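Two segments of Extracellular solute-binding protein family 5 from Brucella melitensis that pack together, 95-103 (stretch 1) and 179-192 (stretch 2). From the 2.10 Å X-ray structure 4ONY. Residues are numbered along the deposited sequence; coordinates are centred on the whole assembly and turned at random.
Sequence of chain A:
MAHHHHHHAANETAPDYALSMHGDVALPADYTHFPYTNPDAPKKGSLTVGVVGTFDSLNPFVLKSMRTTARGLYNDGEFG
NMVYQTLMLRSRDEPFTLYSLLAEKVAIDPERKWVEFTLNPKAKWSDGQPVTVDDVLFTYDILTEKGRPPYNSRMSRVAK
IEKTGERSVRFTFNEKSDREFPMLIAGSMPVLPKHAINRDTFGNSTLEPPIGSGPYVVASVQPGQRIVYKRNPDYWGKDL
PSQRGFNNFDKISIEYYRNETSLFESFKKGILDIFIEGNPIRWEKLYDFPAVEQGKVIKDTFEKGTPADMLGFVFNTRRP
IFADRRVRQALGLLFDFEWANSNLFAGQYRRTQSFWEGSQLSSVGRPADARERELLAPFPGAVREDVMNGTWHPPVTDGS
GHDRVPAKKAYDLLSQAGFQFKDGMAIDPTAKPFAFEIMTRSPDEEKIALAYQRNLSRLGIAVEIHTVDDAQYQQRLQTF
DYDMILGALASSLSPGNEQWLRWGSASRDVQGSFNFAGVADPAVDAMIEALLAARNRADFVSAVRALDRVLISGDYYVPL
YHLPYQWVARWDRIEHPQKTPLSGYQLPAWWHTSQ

Stretch 1, residues 95-103: PFTLYSLLA
Stretch 2 (179-192) REFPMLIAGSMPVL

The most distinctive feature of this contact is a methionine methyl seated on an aromatic face: Met183 CE lies 3.9 Å from the centroid of the Phe96 ring, carbons CG through CZ, and 24° off the ring normal, which identifies a CH-pi interaction. The closest atom pair is Phe96 CE1 to Met183 CE, at 3.6 Å. A methyl bonded to sulfur is slightly polarized, so its hydrogens suit the electron-rich face. The sulfur stands farther back, with Met183 SD 5.1 Å from the same centroid.

Both partners adopt well-defined conformations. Phe96 (phi/psi -162/79) has chi1 -162° (t) and chi2 -6°; Met183 (phi/psi -56/-34) is m at all three torsions, -50°, -61° and -67°. Both CA-to-CB bonds point toward the opposite stretch.

The backbones are a strand, 97-100, and a helix that includes Pro182 through Gly187. Their axes approach to 9.8 Å, and their N-to-C directions differ by 41°, so the segments run in broadly the same sense. In register, Leu98 CA is 7.1 Å from Gly187 CA, and Leu102 CA is 8.5 Å from Val191 CA. No hydrogen bond crosses between the stretches, so side-chain packing dominates a contact burying 334 Å² in total. The helix satisfies its own backbone: Ala186 N donates to Pro182 O at 3.1 Å, Gly187 N to Met183 O at 2.9 Å, and Ser188 N to Leu184 O at 2.8 Å. Ser188, at -128/32, is the first residue to leave helical phi/psi.

Leu98 extends the apolar patch. At phi/psi -109/143, with chi1 -52° (m) and chi2 176° (t), Leu98 CD1 reaches 3.6 Å from Ala186 CB and 3.9 Å from Met183 CE. It also packs against the helix backbone, with Leu98 CD1 3.8 Å from Met183 O and 4.0 Å from Gly187 N. The absence of a side chain at Gly187 (-123/-3) leaves room for the other Leu98 methyl: an ideal CB there would point toward the strand and lie only 3.2 Å from Leu98 CD2, a tight fit. Thr97, between Phe96 and Leu98, directs its CA-to-CB bond away, as strand alternation predicts.

Beyond the helix, a separate apolar pair forms where Leu102 CD1 meets Val191 CG2 at 3.7 Å. Leu102 (-62/-38) has chi1 -75° (m) and chi2 170° (t); Val191 (-115/130) has chi1 -176° (t). At the other end, Glu180 has a sideways CA-to-CB bond, and chi1 -172° (t) places Glu180 CG 4.4 Å from Phe96 CE2, a looser contact oblique to the ring; chi2 is -150° (t).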

# COMPACT_ATOMS: atom_id res chain seq x y z
N PRO A 95 1.86 -6.52 11.74
CA PRO A 95 2.65 -5.95 10.66
C PRO A 95 2.94 -6.93 9.49
O PRO A 95 2.68 -6.58 8.33
CB PRO A 95 3.95 -5.53 11.35
CG PRO A 95 3.53 -5.24 12.78
CD PRO A 95 2.49 -6.30 13.07
N PHE A 96 3.46 -8.11 9.80
CA PHE A 96 3.78 -9.09 8.77
C PHE A 96 3.93 -10.48 9.40
O PHE A 96 5.05 -10.99 9.60
CB PHE A 96 5.08 -8.68 8.05
CG PHE A 96 5.30 -9.34 6.70
CD1 PHE A 96 4.45 -10.35 6.19
CD2 PHE A 96 6.36 -8.92 5.90
CE1 PHE A 96 4.71 -10.92 4.92
CE2 PHE A 96 6.59 -9.48 4.65
CZ PHE A 96 5.76 -10.46 4.16
N THR A 97 2.78 -11.10 9.67
CA THR A 97 2.71 -12.46 10.18
C THR A 97 1.71 -13.28 9.35
O THR A 97 0.61 -12.82 9.05
CB THR A 97 2.27 -12.49 11.63
OG1 THR A 97 3.18 -11.71 12.43
CG2 THR A 97 2.26 -13.96 12.17
N LEU A 98 2.13 -14.49 9.00
CA LEU A 98 1.33 -15.48 8.28
C LEU A 98 0.94 -16.64 9.18
O LEU A 98 1.74 -17.07 10.01
CB LEU A 98 2.16 -16.03 7.14
CG LEU A 98 2.81 -14.99 6.18
CD1 LEU A 98 3.69 -15.69 5.16
CD2 LEU A 98 1.73 -14.21 5.47
N TYR A 99 -0.27 -17.17 9.01
CA TYR A 99 -0.76 -18.33 9.74
C TYR A 99 -1.14 -19.44 8.75
O TYR A 99 -1.18 -19.21 7.52
CB TYR A 99 -1.96 -17.96 10.65
CG TYR A 99 -1.55 -17.05 11.78
CD1 TYR A 99 -1.03 -17.56 12.94
CD2 TYR A 99 -1.62 -15.64 11.64
CE1 TYR A 99 -0.57 -16.74 13.97
CE2 TYR A 99 -1.19 -14.82 12.64
CZ TYR A 99 -0.64 -15.37 13.82
OH TYR A 99 -0.17 -14.57 14.86
N SER A 100 -1.40 -20.63 9.27
CA SER A 100 -1.68 -21.82 8.46
C SER A 100 -2.86 -21.64 7.48
O SER A 100 -3.86 -21.00 7.81
CB SER A 100 -1.92 -23.03 9.35
OG SER A 100 -0.74 -23.30 10.12
N LEU A 101 -2.70 -22.11 6.26
CA LEU A 101 -3.85 -22.20 5.30
C LEU A 101 -3.65 -23.53 4.56
O LEU A 101 -3.77 -24.59 5.21
CB LEU A 101 -3.93 -20.99 4.40
CG LEU A 101 -5.17 -20.88 3.50
CD1 LEU A 101 -6.42 -20.79 4.37
CD2 LEU A 101 -5.06 -19.68 2.53
N LEU A 102 -3.22 -23.51 3.30
CA LEU A 102 -2.98 -24.81 2.63
C LEU A 102 -1.89 -25.61 3.34
O LEU A 102 -1.98 -26.85 3.43
CB LEU A 102 -2.65 -24.64 1.14
CG LEU A 102 -3.83 -24.29 0.21
CD1 LEU A 102 -3.34 -23.91 -1.17
CD2 LEU A 102 -4.79 -25.46 0.08
N ALA A 103 -0.86 -24.91 3.82
CA ALA A 103 0.14 -25.52 4.67
C ALA A 103 -0.35 -25.53 6.12
O ALA A 103 -0.63 -24.48 6.69
CB ALA A 103 1.45 -24.76 4.55
N ARG A 179 16.14 -12.54 3.74
CA ARG A 179 15.32 -12.97 4.84
C ARG A 179 13.84 -12.80 4.58
O ARG A 179 13.05 -13.58 5.12
CB ARG A 179 15.77 -12.29 6.13
CG ARG A 179 17.10 -12.87 6.63
CD ARG A 179 17.50 -12.26 7.96
NE ARG A 179 16.54 -12.61 8.98
CZ ARG A 179 16.43 -13.80 9.59
NH1 ARG A 179 17.30 -14.80 9.37
NH2 ARG A 179 15.47 -13.96 10.47
N GLU A 180 13.45 -11.83 3.74
CA GLU A 180 12.04 -11.71 3.34
C GLU A 180 11.57 -12.81 2.37
O GLU A 180 10.41 -13.15 2.37
CB GLU A 180 11.80 -10.35 2.67
CG GLU A 180 10.34 -10.03 2.37
CD GLU A 180 10.14 -9.13 1.15
OE1 GLU A 180 10.95 -9.16 0.21
OE2 GLU A 180 9.12 -8.43 1.11
N PHE A 181 12.47 -13.40 1.58
CA PHE A 181 12.05 -14.30 0.50
C PHE A 181 11.14 -15.47 0.91
O PHE A 181 10.15 -15.76 0.23
CB PHE A 181 13.23 -14.84 -0.31
CG PHE A 181 12.81 -15.46 -1.62
CD1 PHE A 181 12.20 -14.68 -2.57
CD2 PHE A 181 12.91 -16.81 -1.83
CE1 PHE A 181 11.79 -15.22 -3.78
CE2 PHE A 181 12.48 -17.38 -3.03
CZ PHE A 181 11.93 -16.57 -4.01
N PRO A 182 11.45 -16.15 2.02
CA PRO A 182 10.53 -17.21 2.40
C PRO A 182 9.13 -16.73 2.68
O PRO A 182 8.20 -17.48 2.45
CB PRO A 182 11.15 -17.80 3.67
CG PRO A 182 12.58 -17.41 3.60
CD PRO A 182 12.62 -16.10 2.89
N MET A 183 8.98 -15.49 3.16
CA MET A 183 7.66 -14.90 3.30
C MET A 183 6.89 -14.87 1.97
O MET A 183 5.66 -14.97 1.96
CB MET A 183 7.70 -13.46 3.85
CG MET A 183 8.54 -13.25 5.11
SD MET A 183 7.99 -14.19 6.53
CE MET A 183 6.41 -13.41 6.85
N LEU A 184 7.60 -14.69 0.85
CA LEU A 184 6.97 -14.52 -0.45
C LEU A 184 6.54 -15.89 -1.00
O LEU A 184 5.51 -16.01 -1.65
CB LEU A 184 7.93 -13.83 -1.42
CG LEU A 184 8.46 -12.47 -0.98
CD1 LEU A 184 9.35 -11.83 -2.04
CD2 LEU A 184 7.28 -11.54 -0.71
N ILE A 185 7.33 -16.93 -0.69
CA ILE A 185 6.97 -18.30 -1.03
C ILE A 185 5.67 -18.68 -0.28
O ILE A 185 4.70 -19.22 -0.86
CB ILE A 185 8.11 -19.29 -0.69
CG1 ILE A 185 9.37 -19.01 -1.50
CG2 ILE A 185 7.66 -20.72 -0.91
CD1 ILE A 185 9.24 -19.21 -3.00
N ALA A 186 5.64 -18.33 1.01
CA ALA A 186 4.53 -18.71 1.90
C ALA A 186 3.24 -17.94 1.62
O ALA A 186 2.14 -18.54 1.60
CB ALA A 186 4.94 -18.55 3.37
N GLY A 187 3.37 -16.65 1.34
CA GLY A 187 2.20 -15.76 1.19
C GLY A 187 2.03 -15.00 -0.11
O GLY A 187 1.05 -14.29 -0.25
N SER A 188 2.97 -15.09 -1.05
CA SER A 188 2.83 -14.35 -2.31
C SER A 188 3.00 -15.23 -3.53
O SER A 188 3.49 -14.78 -4.57
CB SER A 188 3.82 -13.16 -2.40
OG SER A 188 3.73 -12.37 -1.21
N MET A 189 2.59 -16.48 -3.40
CA MET A 189 2.49 -17.36 -4.54
C MET A 189 1.23 -18.20 -4.35
O MET A 189 0.93 -18.62 -3.25
CB MET A 189 3.69 -18.31 -4.64
CG MET A 189 4.98 -17.67 -5.15
SD MET A 189 4.79 -17.12 -6.87
CE MET A 189 5.51 -18.52 -7.72
N PRO A 190 0.51 -18.47 -5.43
CA PRO A 190 -0.61 -19.40 -5.34
C PRO A 190 -0.17 -20.84 -5.28
O PRO A 190 1.04 -21.14 -5.40
CB PRO A 190 -1.34 -19.13 -6.64
CG PRO A 190 -0.22 -18.88 -7.61
CD PRO A 190 0.74 -18.03 -6.82
N VAL A 191 -1.15 -21.72 -5.07
CA VAL A 191 -1.02 -23.09 -5.46
C VAL A 191 -2.08 -23.34 -6.55
O VAL A 191 -3.26 -23.03 -6.36
CB VAL A 191 -1.16 -24.07 -4.26
CG1 VAL A 191 -0.92 -25.50 -4.72
CG2 VAL A 191 -0.18 -23.72 -3.18
N LEU A 192 -1.61 -23.92 -7.66
CA LEU A 192 -2.38 -24.21 -8.86
C LEU A 192 -2.64 -25.71 -9.03
O LEU A 192 -1.82 -26.54 -8.63
CB LEU A 192 -1.60 -23.75 -10.10
CG LEU A 192 -1.19 -22.28 -10.12
CD1 LEU A 192 -0.48 -21.90 -11.41
CD2 LEU A 192 -2.40 -21.36 -9.93